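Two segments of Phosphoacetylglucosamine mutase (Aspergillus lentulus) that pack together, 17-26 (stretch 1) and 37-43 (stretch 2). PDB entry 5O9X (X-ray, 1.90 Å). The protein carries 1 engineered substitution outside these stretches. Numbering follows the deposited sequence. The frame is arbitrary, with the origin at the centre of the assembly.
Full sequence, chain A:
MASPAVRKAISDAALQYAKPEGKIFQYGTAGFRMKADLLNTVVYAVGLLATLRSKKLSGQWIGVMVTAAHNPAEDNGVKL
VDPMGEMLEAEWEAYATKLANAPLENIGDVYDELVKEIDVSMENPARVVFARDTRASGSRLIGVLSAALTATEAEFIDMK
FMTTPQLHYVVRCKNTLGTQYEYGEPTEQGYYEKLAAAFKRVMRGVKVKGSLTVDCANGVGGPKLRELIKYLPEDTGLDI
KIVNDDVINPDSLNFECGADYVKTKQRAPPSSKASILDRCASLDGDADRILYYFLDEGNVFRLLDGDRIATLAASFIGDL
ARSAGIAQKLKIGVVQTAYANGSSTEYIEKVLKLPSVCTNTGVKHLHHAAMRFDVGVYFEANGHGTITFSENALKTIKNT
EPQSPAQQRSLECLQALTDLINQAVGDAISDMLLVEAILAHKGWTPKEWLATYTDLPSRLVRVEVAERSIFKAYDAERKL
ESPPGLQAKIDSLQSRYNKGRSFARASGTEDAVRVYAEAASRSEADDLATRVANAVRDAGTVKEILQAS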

# COMPACT_ATOMS: atom_id res chain seq x y z
N TYR A 17 -24.35 -15.16 13.77
CA TYR A 17 -22.92 -15.12 14.13
C TYR A 17 -22.74 -15.14 15.63
O TYR A 17 -23.69 -15.00 16.38
CB TYR A 17 -22.19 -13.92 13.44
CG TYR A 17 -22.61 -13.75 11.98
CD1 TYR A 17 -22.39 -14.77 11.06
CD2 TYR A 17 -23.28 -12.59 11.55
CE1 TYR A 17 -22.85 -14.66 9.75
CE2 TYR A 17 -23.69 -12.45 10.24
CZ TYR A 17 -23.47 -13.49 9.35
OH TYR A 17 -23.89 -13.38 8.05
N ALA A 18 -21.52 -15.37 16.06
CA ALA A 18 -21.15 -15.37 17.47
C ALA A 18 -19.81 -14.66 17.57
O ALA A 18 -18.90 -14.99 16.80
CB ALA A 18 -21.04 -16.81 17.98
N LYS A 19 -19.69 -13.67 18.46
CA LYS A 19 -18.40 -13.04 18.75
C LYS A 19 -17.49 -14.03 19.42
O LYS A 19 -17.96 -14.79 20.28
CB LYS A 19 -18.52 -11.85 19.68
CG LYS A 19 -19.15 -10.65 19.06
CD LYS A 19 -19.08 -9.49 20.01
CE LYS A 19 -17.93 -8.58 19.66
NZ LYS A 19 -17.29 -8.11 20.91
N PRO A 20 -16.19 -14.04 19.06
CA PRO A 20 -15.25 -14.87 19.82
C PRO A 20 -15.02 -14.30 21.21
O PRO A 20 -14.89 -13.08 21.38
CB PRO A 20 -13.95 -14.81 18.98
CG PRO A 20 -14.08 -13.61 18.11
CD PRO A 20 -15.55 -13.39 17.90
N GLU A 21 -14.96 -15.19 22.20
CA GLU A 21 -15.00 -14.76 23.59
C GLU A 21 -13.72 -14.04 23.93
O GLU A 21 -12.63 -14.51 23.63
CB GLU A 21 -15.18 -15.95 24.54
CG GLU A 21 -16.44 -16.76 24.29
CD GLU A 21 -17.24 -16.94 25.56
OE1 GLU A 21 -17.18 -16.04 26.45
OE2 GLU A 21 -17.94 -17.97 25.67
N GLY A 22 -13.86 -12.88 24.54
CA GLY A 22 -12.70 -12.21 25.02
C GLY A 22 -11.88 -11.40 24.02
O GLY A 22 -11.04 -10.66 24.47
N LYS A 23 -12.10 -11.51 22.69
CA LYS A 23 -11.28 -10.71 21.73
C LYS A 23 -11.78 -9.29 21.67
O LYS A 23 -13.00 -9.02 21.55
CB LYS A 23 -11.25 -11.27 20.31
CG LYS A 23 -11.00 -12.77 20.21
CD LYS A 23 -9.67 -13.25 20.79
CE LYS A 23 -9.36 -14.65 20.28
NZ LYS A 23 -7.98 -15.04 20.67
N ILE A 24 -10.83 -8.37 21.78
CA ILE A 24 -11.06 -6.95 21.57
C ILE A 24 -10.41 -6.65 20.20
O ILE A 24 -9.29 -7.05 19.97
CB ILE A 24 -10.43 -6.11 22.70
CG1 ILE A 24 -11.22 -6.32 24.07
CG2 ILE A 24 -10.33 -4.64 22.30
CD1 ILE A 24 -10.45 -6.01 25.34
N PHE A 25 -11.13 -5.99 19.30
CA PHE A 25 -10.67 -5.72 17.94
C PHE A 25 -10.16 -4.29 17.81
O PHE A 25 -10.65 -3.40 18.48
CB PHE A 25 -11.81 -5.98 16.95
CG PHE A 25 -12.40 -7.33 17.07
CD1 PHE A 25 -11.69 -8.47 16.67
CD2 PHE A 25 -13.70 -7.50 17.62
CE1 PHE A 25 -12.24 -9.74 16.77
CE2 PHE A 25 -14.24 -8.79 17.75
CZ PHE A 25 -13.52 -9.90 17.32
N GLN A 26 -9.11 -4.09 17.01
CA GLN A 26 -8.59 -2.76 16.79
C GLN A 26 -8.41 -2.56 15.28
O GLN A 26 -8.11 -3.53 14.56
CB GLN A 26 -7.29 -2.54 17.57
CG GLN A 26 -6.34 -3.74 17.45
CD GLN A 26 -4.95 -3.53 18.09
OE1 GLN A 26 -4.81 -3.54 19.33
NE2 GLN A 26 -3.91 -3.38 17.22
N ASP A 37 -10.75 -17.15 11.09
CA ASP A 37 -11.90 -17.72 11.88
C ASP A 37 -12.47 -16.74 12.92
O ASP A 37 -13.55 -16.99 13.48
CB ASP A 37 -11.61 -19.10 12.49
CG ASP A 37 -10.40 -19.09 13.43
OD1 ASP A 37 -9.82 -18.00 13.73
OD2 ASP A 37 -10.02 -20.20 13.88
N LEU A 38 -11.77 -15.63 13.17
CA LEU A 38 -12.25 -14.59 14.09
C LEU A 38 -13.08 -13.50 13.47
O LEU A 38 -13.64 -12.65 14.19
CB LEU A 38 -11.09 -13.92 14.81
CG LEU A 38 -10.20 -14.83 15.64
CD1 LEU A 38 -8.96 -14.09 16.18
CD2 LEU A 38 -10.99 -15.59 16.73
N LEU A 39 -13.19 -13.52 12.13
CA LEU A 39 -13.66 -12.35 11.41
C LEU A 39 -15.18 -12.15 11.18
O LEU A 39 -15.60 -11.03 10.85
CB LEU A 39 -12.92 -12.26 10.07
CG LEU A 39 -11.55 -11.60 10.30
CD1 LEU A 39 -10.68 -11.98 9.10
CD2 LEU A 39 -11.69 -10.05 10.44
N ASN A 40 -16.05 -13.16 11.36
CA ASN A 40 -17.45 -12.92 10.93
C ASN A 40 -18.11 -11.63 11.49
O ASN A 40 -18.69 -10.82 10.74
CB ASN A 40 -18.33 -14.12 11.33
CG ASN A 40 -18.17 -15.30 10.39
OD1 ASN A 40 -17.48 -15.24 9.34
ND2 ASN A 40 -18.75 -16.40 10.77
N THR A 41 -18.05 -11.44 12.82
CA THR A 41 -18.82 -10.35 13.40
C THR A 41 -18.17 -9.00 13.03
O THR A 41 -18.86 -7.98 12.91
CB THR A 41 -19.00 -10.51 14.91
OG1 THR A 41 -17.74 -10.40 15.60
CG2 THR A 41 -19.62 -11.88 15.22
N VAL A 42 -16.86 -9.03 12.83
CA VAL A 42 -16.09 -7.86 12.42
C VAL A 42 -16.55 -7.36 11.04
O VAL A 42 -16.84 -6.18 10.86
CB VAL A 42 -14.55 -8.16 12.37
CG1 VAL A 42 -13.79 -6.96 11.87
CG2 VAL A 42 -14.02 -8.42 13.76
N VAL A 43 -16.58 -8.27 10.09
CA VAL A 43 -16.98 -7.98 8.74
C VAL A 43 -18.45 -7.48 8.73
O VAL A 43 -18.82 -6.56 7.96
CB VAL A 43 -16.75 -9.25 7.84
CG1 VAL A 43 -17.35 -9.06 6.46
CG2 VAL A 43 -15.21 -9.53 7.75
O HOH W 1 -19.83 -16.57 13.82

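The contact between these two segments joins side chains to one another and, in places, to the backbone. No direct hydrogen bond joins them, and the 441 Å² buried between them, both sides summed, is centred on T41 and L38.

T41 has the largest covered area, 84 Å². It lies in the helix of the second stretch, and its CA-to-CB bond points toward the extended chain running past. The CG2 methyl does much of the packing: it lies 3.7 Å from CB of Y17, 3.6 Å from O of A18 and 3.7 Å from N of K19, so it rests against the backbone as well as against a side chain. The chi1 rotamer is p, and OG1 is 3.7 Å from CG of K19, a contact with the aliphatic part of the lysine. Threonine suits this place because it is compact and beta-branched, with two short arms that can each touch a neighbouring chain. K19 offers its inner methylenes here while the end of its side chain leads away, its NZ hydrogen-bonded elsewhere in the structure.

L38, with 78 Å² covered, also points toward the first stretch. Its CD2 lies 3.8 Å from CB of P20 and 4.0 Å from CE of K23. P20 and K23 are the first and last residues of a type II beta turn, so the leucine packs against both ends of the turn. The turn is closed by a weak hydrogen bond from K23 N to P20 O, 3.5 Å long, and G22 takes backbone angles (81/-12) at which a CB would be jammed against the carbonyl oxygen of E21. A branched, wholly apolar side chain suits the site, since the proline ring and the lysine methylenes both present carbon.

Aromatic rings complete the contact. F25, buried, receives V42 over one face: CG2 of V42 lies 3.6 Å from the centroid of the F25 ring and only 7° off the ring normal, a CH-pi arrangement in which a methyl sits almost squarely over the pi cloud. Phenylalanine supplies a broad, flat surface without a polar group to satisfy. Y17, with 56 Å² covered, sets its CB against T41, while its CD1 lies 4.0 Å from ND2 of N40.

Polar linkage comes through a water, which accepts from A18 N at 3.1 Å and from N40 ND2 at 3.2 Å. The asparagine amide can thus donate to this bridge while OD1 is hydrogen-bonded elsewhere in the structure.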